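Local coordinates for protein peroxisomal catalase A (Saccharomyces cerevisiae, PDB 1A4E) that breaks down hydrogen peroxide to water and oxygen as a heme-containing homotetramer, probably protecting cells from peroxide made by peroxisomal oxidases, at residues G98-S103 and Q149-Q154; T106-R111 and A450-I455; M162-L167 and G454-G459. All coordinates share one frame; numbering follows the deposited sequence.

Contact 1. Residues G98-S103 and Q149-Q154; sequences GGDKGS and QKRNPQ
The carboxylate of Asp-100 meets the guanidinium of Arg-151 at its edge, with the two planes only 4° apart. Arg-151 approaches side-on with two nitrogens, yet both end on one oxygen. NE reaches Asp-100 OD2 at 3.0 Å, on the oxygen's syn lone pair, with an N-H...O angle of 150°. Its NH2 meets the same Asp-100 OD2 at 3.2 Å, nearly in line with the C-O bond and through a more bent hydrogen bond. The side chain of Arg-151, extended from CG to NE, comes from the direction opposite to that of the acid. Its remaining nitrogen, NH1, bonds to Asn-156 O and forms a salt bridge with Asp-242 of a second subunit.

The other carboxylate oxygen, Asp-100 OD1, lies 3.9 Å from Lys-150 NZ, a long salt bridge. Two positive charges near one acid would probably stabilise its ionised form. A bend at the end of the lysine chain (chi4 -76°) sets its amine by the backbone of Gly-98, where Lys-150 NZ makes a weak 3.3 Å hydrogen bond to Gly-98 O. A water that accepts from Lys-150 NZ lies 2.8 Å from Gly-99 O, in place to donate to it. Asp-100 also starts a type I turn, its O accepting from Ser-103 N and, at 2.6 Å, from Ser-103 OG.

Together Asp-100, Lys-150 and Arg-151 form a salt-bridge network joining two catalase loops at a subunit interface, with Gly-98 about 7 Å from the side chain of the active-site His-56.

Contact 2. Residues T106-R111 and A450-I455; sequences TVRDPR and AYNIGI
The irregular loop 106-111 and the helical segment 450-455 keep their backbones well apart, Arg-108 CA and Asn-452 CA being 9.5 Å from each other, and two side chains span the distance. Arg-108 leaves the loop with CG anti to the backbone N (chi1 165°), then bends at chi3 (-84°), which brings its guanidinium against Asn-452. The two side chains cross at about a right angle. The asparagine CB lies over one face of the guanidinium, with Asn-452 CB 3.8 Å from Arg-108 NH1, and the amide and guanidinium planes are inclined by 34°.

Arg-108 NH2 and Asn-452 ND2 approach to 3.1 Å, but both are donors, so this is no hydrogen bond. Both groups donate instead to the chain at 182-185: Arg-108 NE bonds to Leu-182 O and NH2 to Ser-184 O, while Asn-452 ND2 bonds to Phe-183 O and the carboxylate OD1 of Asp-185. The close approach of the two donors is thus paid for by separate, interleaved acceptors on one short run of chain, at the end of helix 176-182 and just beyond it. Ile-230 of helix 230-239 packs against both.

Within the loop, Arg-111 folds back on its own backbone, bonding to oxygens on both sides of Arg-108. Its NH2 reaches Val-107 O at 2.7 Å, tilted from the carbonyl plane, and sits above the carbonyl plane of Asp-109, with Arg-111 NH2 2.9 Å from Asp-109 O.

The contact is interdomain packing between a loop joining two strands of the catalase beta-barrel, 87-95 and 112-119, and helix 445-457 of the C-terminal helical region that follows the barrel in heme catalases.

Contact 3. Residues M162-L167 and G454-G459; sequences MFWDFL and GIHVEG
Packing of helix 160-168 against the C-terminal part of helix 445-457 brings Phe-163, Trp-164 and His-456 into an aromatic cluster. The nearest CA atoms are those of Trp-164 and Val-457, 7.7 Å apart. The imidazole turns its edge to the face of Phe-163: His-456 CE1 stands over the centre of the benzene ring, 3.7 Å from Phe-163 CD1, with the planes at 50°. A trans first torsion (chi1 -173°) swings the imidazole out from its helix toward Phe-163 and Trp-164.

Trp-164 NE1 donates to His-456 ND1 at 3.0 Å. The bond is bent (142° at the hydrogen), and each atom is tilted out of the other's ring plane. With ND1 accepting, a neutral imidazole would probably carry its proton on NE2. Here the catalase core meets the C-terminal helices: Ile-464, Val-468 and Phe-472 of helix 462-473 also pack on the indole, while Phe-183 touches both Trp-164 and His-456. Across the contact, Val-457 CG2 presses on the indole, 3.5 Å from Trp-164 NE1 and 3.6 Å from Trp-164 CE2. Phe-163 CD1 lies over the opposite face of the indole from Val-457 CG2, toward its rim. A leucine in place of Trp-164 would probably leave His-456 ND1 without its donor, open a gap beside Val-457 and free the imidazole of one restraint on its rotation. Asp-165 takes no part in the cluster; it forms a salt bridge with Arg-467 and hydrogen bonds with Tyr-388 and Asn-391 of a third subunit.

How the contacts relate
Contacts 2 and 3 lie closest, with centres 11 Å apart, and both use helix 445-457, sharing Gly-454 and Ile-455. One meets the loop between strands 87-95 and 112-119, the other helix 160-168, so helix 445-457, one of the helices near the C-terminus, meets the catalase core at two places. The centre of contact 1 is about 16 Å from that of contact 2 and about 15 Å from that of contact 3. It uses an earlier part of the same inter-strand loop, where Gly-98 N probably bonds to Asp-109 OD2, and the segment leading toward helix 160-168, where Met-162 CE packs on Lys-150 O. Along the chain contacts 1 and 2 interleave, whereas contact 1 closes before contact 3 opens.

Contact 1. Residues G98-S103 and Q149-Q154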
loop_
_atom_site.group_PDB
_atom_site.type_symbol
_atom_site.label_atom_id
_atom_site.label_comp_id
_atom_site.label_asym_id
_atom_site.label_seq_id
_atom_site.Cartn_x
_atom_site.Cartn_y
_atom_site.Cartn_z
ATOM N N GLY B 98 11.475 20.912 -7.904
ATOM C CA GLY B 98 12.308 20.171 -6.965
ATOM C C GLY B 98 11.864 20.140 -5.515
ATOM O O GLY B 98 12.213 19.207 -4.799
ATOM N N GLY B 99 11.099 21.131 -5.057
ATOM C CA GLY B 99 10.730 21.241 -3.650
ATOM C C GLY B 99 9.680 20.256 -3.172
ATOM O O GLY B 99 8.852 19.781 -3.950
ATOM N N ASP B 100 9.725 19.957 -1.867
ATOM C CA ASP B 100 8.744 19.076 -1.245
ATOM C C ASP B 100 7.396 19.766 -1.051
ATOM O O ASP B 100 7.257 20.948 -1.364
ATOM C CB ASP B 100 9.248 18.610 0.103
ATOM C CG ASP B 100 10.570 17.877 0.053
ATOM O OD1 ASP B 100 10.698 16.936 -0.722
ATOM O OD2 ASP B 100 11.473 18.252 0.795
ATOM N N LYS B 101 6.380 19.077 -0.511
ATOM C CA LYS B 101 5.052 19.642 -0.374
ATOM C C LYS B 101 4.999 20.909 0.466
ATOM O O LYS B 101 4.216 21.805 0.152
ATOM C CB LYS B 101 4.107 18.598 0.226
ATOM C CG LYS B 101 2.693 18.913 -0.244
ATOM C CD LYS B 101 1.645 17.837 0.012
ATOM C CE LYS B 101 0.989 17.922 1.383
ATOM N NZ LYS B 101 0.323 19.204 1.575
ATOM N N GLY B 102 5.814 21.087 1.502
ATOM C CA GLY B 102 5.683 22.313 2.282
ATOM C C GLY B 102 6.463 23.505 1.752
ATOM O O GLY B 102 6.357 24.592 2.323
ATOM N N SER B 103 7.242 23.332 0.672
ATOM C CA SER B 103 8.118 24.380 0.179
ATOM C C SER B 103 7.390 25.595 -0.365
ATOM O O SER B 103 6.190 25.550 -0.630
ATOM C CB SER B 103 9.027 23.788 -0.885
ATOM O OG SER B 103 8.293 23.295 -1.996
ATOM N N GLN B 149 18.679 18.056 -8.144
ATOM C CA GLN B 149 17.833 19.219 -7.914
ATOM C C GLN B 149 17.242 19.269 -6.509
ATOM O O GLN B 149 16.789 20.316 -6.047
ATOM C CB GLN B 149 16.668 19.239 -8.898
ATOM C CG GLN B 149 17.067 19.515 -10.328
ATOM C CD GLN B 149 17.694 20.884 -10.546
ATOM O OE1 GLN B 149 18.833 21.002 -10.988
ATOM N NE2 GLN B 149 16.981 21.966 -10.241
ATOM N N LYS B 150 17.228 18.121 -5.828
ATOM C CA LYS B 150 16.638 18.017 -4.515
ATOM C C LYS B 150 17.643 18.120 -3.370
ATOM O O LYS B 150 18.445 19.056 -3.341
ATOM C CB LYS B 150 15.853 16.703 -4.493
ATOM C CG LYS B 150 14.502 16.819 -5.185
ATOM C CD LYS B 150 13.854 15.449 -5.212
ATOM C CE LYS B 150 12.386 15.549 -5.543
ATOM N NZ LYS B 150 11.630 16.016 -4.394
ATOM N N ARG B 151 17.651 17.203 -2.400
ATOM C CA ARG B 151 18.514 17.316 -1.243
ATOM C C ARG B 151 19.632 16.294 -1.272
ATOM O O ARG B 151 19.533 15.244 -1.898
ATOM C CB ARG B 151 17.660 17.138 0.005
ATOM C CG ARG B 151 16.548 18.170 0.137
ATOM C CD ARG B 151 15.581 17.682 1.200
ATOM N NE ARG B 151 14.438 18.564 1.374
ATOM C CZ ARG B 151 14.468 19.621 2.191
ATOM N NH1 ARG B 151 15.557 19.936 2.892
ATOM N NH2 ARG B 151 13.378 20.368 2.324
ATOM N N ASN B 152 20.724 16.609 -0.588
ATOM C CA ASN B 152 21.881 15.734 -0.480
ATOM C C ASN B 152 21.458 14.505 0.329
ATOM O O ASN B 152 20.790 14.667 1.359
ATOM C CB ASN B 152 22.992 16.531 0.211
ATOM C CG ASN B 152 24.272 15.764 0.490
ATOM O OD1 ASN B 152 24.356 14.960 1.414
ATOM N ND2 ASN B 152 25.314 15.991 -0.297
ATOM N N PRO B 153 21.791 13.269 -0.088
ATOM C CA PRO B 153 21.382 12.035 0.580
ATOM C C PRO B 153 21.751 11.946 2.053
ATOM O O PRO B 153 21.033 11.314 2.820
ATOM C CB PRO B 153 22.007 10.949 -0.256
ATOM C CG PRO B 153 23.191 11.628 -0.888
ATOM C CD PRO B 153 22.603 12.972 -1.262
ATOM N N GLN B 154 22.843 12.592 2.481
ATOM C CA GLN B 154 23.246 12.578 3.878
ATOM C C GLN B 154 22.795 13.797 4.677
ATOM O O GLN B 154 22.132 13.655 5.710
ATOM C CB GLN B 154 24.764 12.461 3.960
ATOM C CG GLN B 154 25.274 12.446 5.390
ATOM C CD GLN B 154 26.770 12.255 5.550
ATOM O OE1 GLN B 154 27.584 12.641 4.708
ATOM N NE2 GLN B 154 27.149 11.649 6.673
HETATM O O HOH W 1 9.152 17.655 -5.801
#

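Contact 2. Residues T106-R111 and A450-I455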
loop_
_atom_site.group_PDB
_atom_site.type_symbol
_atom_site.label_atom_id
_atom_site.label_comp_id
_atom_site.label_asym_id
_atom_site.label_seq_id
_atom_site.Cartn_x
_atom_site.Cartn_y
_atom_site.Cartn_z
ATOM N N THR B 106 7.560 31.051 -4.269
ATOM C CA THR B 106 8.457 31.925 -5.005
ATOM C C THR B 106 9.927 31.536 -4.868
ATOM O O THR B 106 10.740 32.244 -4.274
ATOM C CB THR B 106 8.200 33.404 -4.542
ATOM O OG1 THR B 106 8.440 33.478 -3.143
ATOM C CG2 THR B 106 6.783 33.871 -4.858
ATOM N N VAL B 107 10.251 30.339 -5.370
ATOM C CA VAL B 107 11.635 29.871 -5.448
ATOM C C VAL B 107 12.036 29.829 -6.922
ATOM O O VAL B 107 11.190 29.991 -7.802
ATOM C CB VAL B 107 11.847 28.431 -4.866
ATOM C CG1 VAL B 107 11.606 28.472 -3.370
ATOM C CG2 VAL B 107 10.945 27.416 -5.568
ATOM N N ARG B 108 13.314 29.635 -7.242
ATOM C CA ARG B 108 13.716 29.490 -8.629
ATOM C C ARG B 108 13.510 28.034 -8.994
ATOM O O ARG B 108 13.962 27.122 -8.307
ATOM C CB ARG B 108 15.179 29.894 -8.791
ATOM C CG ARG B 108 15.827 29.458 -10.102
ATOM C CD ARG B 108 17.108 30.230 -10.343
ATOM N NE ARG B 108 16.722 31.487 -10.957
ATOM C CZ ARG B 108 16.955 32.668 -10.404
ATOM N NH1 ARG B 108 17.571 32.804 -9.244
ATOM N NH2 ARG B 108 16.503 33.734 -11.021
ATOM N N ASP B 109 12.773 27.859 -10.084
ATOM C CA ASP B 109 12.453 26.550 -10.637
ATOM C C ASP B 109 11.717 26.753 -11.950
ATOM O O ASP B 109 11.220 27.850 -12.205
ATOM C CB ASP B 109 11.527 25.744 -9.713
ATOM C CG ASP B 109 12.134 24.514 -9.053
ATOM O OD1 ASP B 109 13.248 24.103 -9.380
ATOM O OD2 ASP B 109 11.465 23.952 -8.195
ATOM N N PRO B 110 11.567 25.744 -12.813
ATOM C CA PRO B 110 10.453 25.691 -13.743
ATOM C C PRO B 110 9.146 25.584 -12.963
ATOM O O PRO B 110 9.103 25.183 -11.793
ATOM C CB PRO B 110 10.720 24.472 -14.612
ATOM C CG PRO B 110 12.181 24.148 -14.381
ATOM C CD PRO B 110 12.415 24.561 -12.938
ATOM N N ARG B 111 8.084 26.033 -13.618
ATOM C CA ARG B 111 6.756 25.854 -13.093
ATOM C C ARG B 111 6.050 24.870 -14.012
ATOM O O ARG B 111 6.209 24.911 -15.235
ATOM C CB ARG B 111 5.933 27.130 -13.094
ATOM C CG ARG B 111 6.375 28.333 -12.277
ATOM C CD ARG B 111 6.496 28.064 -10.783
ATOM N NE ARG B 111 7.909 27.975 -10.511
ATOM C CZ ARG B 111 8.570 28.864 -9.778
ATOM N NH1 ARG B 111 8.025 29.920 -9.181
ATOM N NH2 ARG B 111 9.877 28.726 -9.755
ATOM N N ALA B 450 23.553 36.984 -14.853
ATOM C CA ALA B 450 24.872 36.769 -14.286
ATOM C C ALA B 450 24.885 36.774 -12.771
ATOM O O ALA B 450 25.611 35.994 -12.160
ATOM C CB ALA B 450 25.813 37.847 -14.769
ATOM N N TYR B 451 24.060 37.642 -12.177
ATOM C CA TYR B 451 23.926 37.734 -10.734
ATOM C C TYR B 451 23.217 36.504 -10.164
ATOM O O TYR B 451 23.675 35.948 -9.165
ATOM C CB TYR B 451 23.155 39.010 -10.389
ATOM C CG TYR B 451 22.869 39.174 -8.901
ATOM C CD1 TYR B 451 23.870 39.592 -8.013
ATOM C CD2 TYR B 451 21.588 38.878 -8.424
ATOM C CE1 TYR B 451 23.583 39.711 -6.652
ATOM C CE2 TYR B 451 21.303 38.992 -7.066
ATOM C CZ TYR B 451 22.299 39.412 -6.193
ATOM O OH TYR B 451 21.997 39.523 -4.854
ATOM N N ASN B 452 22.115 36.079 -10.808
ATOM C CA ASN B 452 21.325 34.923 -10.391
ATOM C C ASN B 452 22.142 33.643 -10.433
ATOM O O ASN B 452 22.014 32.804 -9.545
ATOM C CB ASN B 452 20.095 34.756 -11.291
ATOM C CG ASN B 452 19.078 35.888 -11.169
ATOM O OD1 ASN B 452 19.084 36.663 -10.214
ATOM N ND2 ASN B 452 18.179 36.055 -12.136
ATOM N N ILE B 453 23.019 33.500 -11.434
ATOM C CA ILE B 453 23.886 32.336 -11.498
ATOM C C ILE B 453 24.991 32.499 -10.461
ATOM O O ILE B 453 25.286 31.564 -9.726
ATOM C CB ILE B 453 24.506 32.192 -12.905
ATOM C CG1 ILE B 453 23.424 32.116 -13.960
ATOM C CG2 ILE B 453 25.309 30.897 -12.971
ATOM C CD1 ILE B 453 23.914 32.223 -15.415
ATOM N N GLY B 454 25.557 33.706 -10.353
ATOM C CA GLY B 454 26.679 33.988 -9.473
ATOM C C GLY B 454 26.420 33.716 -8.003
ATOM O O GLY B 454 27.257 33.087 -7.358
ATOM N N ILE B 455 25.265 34.146 -7.470
ATOM C CA ILE B 455 24.940 33.917 -6.065
ATOM C C ILE B 455 24.629 32.454 -5.741
ATOM O O ILE B 455 24.695 32.048 -4.581
ATOM C CB ILE B 455 23.734 34.782 -5.613
ATOM C CG1 ILE B 455 22.446 34.454 -6.355
ATOM C CG2 ILE B 455 24.164 36.227 -5.787
ATOM C CD1 ILE B 455 21.218 35.198 -5.801
#

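Contact 3. Residues M162-L167 and G454-G459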
loop_
_atom_site.group_PDB
_atom_site.type_symbol
_atom_site.label_atom_id
_atom_site.label_comp_id
_atom_site.label_asym_id
_atom_site.label_seq_id
_atom_site.Cartn_x
_atom_site.Cartn_y
_atom_site.Cartn_z
ATOM N N MET B 162 26.130 19.189 -6.153
ATOM C CA MET B 162 25.381 18.197 -6.930
ATOM C C MET B 162 24.772 18.841 -8.169
ATOM O O MET B 162 24.877 18.317 -9.277
ATOM C CB MET B 162 24.164 17.604 -6.234
ATOM C CG MET B 162 24.206 16.944 -4.891
ATOM S SD MET B 162 22.560 16.265 -4.583
ATOM C CE MET B 162 21.574 17.649 -4.093
ATOM N N PHE B 163 24.120 19.989 -7.924
ATOM C CA PHE B 163 23.406 20.740 -8.936
ATOM C C PHE B 163 24.306 21.029 -10.123
ATOM O O PHE B 163 24.019 20.601 -11.237
ATOM C CB PHE B 163 22.900 22.019 -8.281
ATOM C CG PHE B 163 21.999 22.933 -9.103
ATOM C CD1 PHE B 163 22.494 23.680 -10.180
ATOM C CD2 PHE B 163 20.656 23.050 -8.742
ATOM C CE1 PHE B 163 21.652 24.539 -10.886
ATOM C CE2 PHE B 163 19.820 23.916 -9.454
ATOM C CZ PHE B 163 20.314 24.658 -10.525
ATOM N N TRP B 164 25.419 21.724 -9.887
ATOM C CA TRP B 164 26.308 22.075 -10.975
ATOM C C TRP B 164 27.207 20.953 -11.454
ATOM O O TRP B 164 27.614 20.988 -12.615
ATOM C CB TRP B 164 27.134 23.274 -10.559
ATOM C CG TRP B 164 26.284 24.536 -10.557
ATOM C CD1 TRP B 164 26.006 25.186 -9.383
ATOM C CD2 TRP B 164 25.715 25.145 -11.650
ATOM N NE1 TRP B 164 25.263 26.204 -9.725
ATOM C CE2 TRP B 164 25.063 26.222 -11.050
ATOM C CE3 TRP B 164 25.641 24.972 -13.033
ATOM C CZ2 TRP B 164 24.331 27.133 -11.806
ATOM C CZ3 TRP B 164 24.908 25.884 -13.793
ATOM C CH2 TRP B 164 24.260 26.957 -13.184
ATOM N N ASP B 165 27.502 19.933 -10.629
ATOM C CA ASP B 165 28.308 18.810 -11.089
ATOM C C ASP B 165 27.580 18.023 -12.165
ATOM O O ASP B 165 28.209 17.630 -13.147
ATOM C CB ASP B 165 28.638 17.845 -9.958
ATOM C CG ASP B 165 29.715 16.824 -10.283
ATOM O OD1 ASP B 165 30.591 17.126 -11.081
ATOM O OD2 ASP B 165 29.701 15.727 -9.734
ATOM N N PHE B 166 26.265 17.803 -12.022
ATOM C CA PHE B 166 25.516 17.095 -13.039
ATOM C C PHE B 166 25.470 17.920 -14.325
ATOM O O PHE B 166 25.757 17.404 -15.405
ATOM C CB PHE B 166 24.085 16.812 -12.557
ATOM C CG PHE B 166 23.261 16.076 -13.607
ATOM C CD1 PHE B 166 23.345 14.682 -13.704
ATOM C CD2 PHE B 166 22.454 16.800 -14.502
ATOM C CE1 PHE B 166 22.627 14.017 -14.705
ATOM C CE2 PHE B 166 21.745 16.126 -15.495
ATOM C CZ PHE B 166 21.832 14.737 -15.595
ATOM N N LEU B 167 25.120 19.209 -14.217
ATOM C CA LEU B 167 24.967 20.067 -15.383
ATOM C C LEU B 167 26.236 20.353 -16.172
ATOM O O LEU B 167 26.180 20.440 -17.394
ATOM C CB LEU B 167 24.333 21.379 -14.938
ATOM C CG LEU B 167 22.912 21.266 -14.372
ATOM C CD1 LEU B 167 22.463 22.614 -13.833
ATOM C CD2 LEU B 167 21.968 20.765 -15.454
ATOM N N GLY B 454 25.557 33.706 -10.353
ATOM C CA GLY B 454 26.679 33.988 -9.473
ATOM C C GLY B 454 26.420 33.716 -8.003
ATOM O O GLY B 454 27.257 33.087 -7.358
ATOM N N ILE B 455 25.265 34.146 -7.470
ATOM C CA ILE B 455 24.940 33.917 -6.065
ATOM C C ILE B 455 24.629 32.454 -5.741
ATOM O O ILE B 455 24.695 32.048 -4.581
ATOM C CB ILE B 455 23.734 34.782 -5.613
ATOM C CG1 ILE B 455 22.446 34.454 -6.355
ATOM C CG2 ILE B 455 24.164 36.227 -5.787
ATOM C CD1 ILE B 455 21.218 35.198 -5.801
ATOM N N HIS B 456 24.310 31.653 -6.768
ATOM C CA HIS B 456 24.040 30.231 -6.611
ATOM C C HIS B 456 25.338 29.423 -6.694
ATOM O O HIS B 456 25.579 28.549 -5.861
ATOM C CB HIS B 456 23.049 29.829 -7.705
ATOM C CG HIS B 456 22.528 28.412 -7.578
ATOM N ND1 HIS B 456 23.169 27.285 -7.844
ATOM C CD2 HIS B 456 21.270 28.081 -7.136
ATOM C CE1 HIS B 456 22.364 26.288 -7.583
ATOM N NE2 HIS B 456 21.227 26.778 -7.157
ATOM N N VAL B 457 26.191 29.733 -7.684
ATOM C CA VAL B 457 27.475 29.067 -7.921
ATOM C C VAL B 457 28.464 29.334 -6.793
ATOM O O VAL B 457 29.323 28.498 -6.518
ATOM C CB VAL B 457 28.081 29.546 -9.269
ATOM C CG1 VAL B 457 29.415 28.902 -9.586
ATOM C CG2 VAL B 457 27.176 29.081 -10.378
ATOM N N GLU B 458 28.332 30.491 -6.136
ATOM C CA GLU B 458 29.163 30.893 -5.013
ATOM C C GLU B 458 29.280 29.817 -3.933
ATOM O O GLU B 458 30.350 29.590 -3.364
ATOM C CB GLU B 458 28.544 32.192 -4.495
ATOM C CG GLU B 458 29.103 32.857 -3.250
ATOM C CD GLU B 458 28.555 32.277 -1.954
ATOM O OE1 GLU B 458 27.372 32.485 -1.668
ATOM O OE2 GLU B 458 29.311 31.605 -1.253
ATOM N N GLY B 459 28.163 29.122 -3.685
ATOM C CA GLY B 459 28.099 28.064 -2.692
ATOM C C GLY B 459 28.697 26.734 -3.141
ATOM O O GLY B 459 28.495 25.719 -2.471
#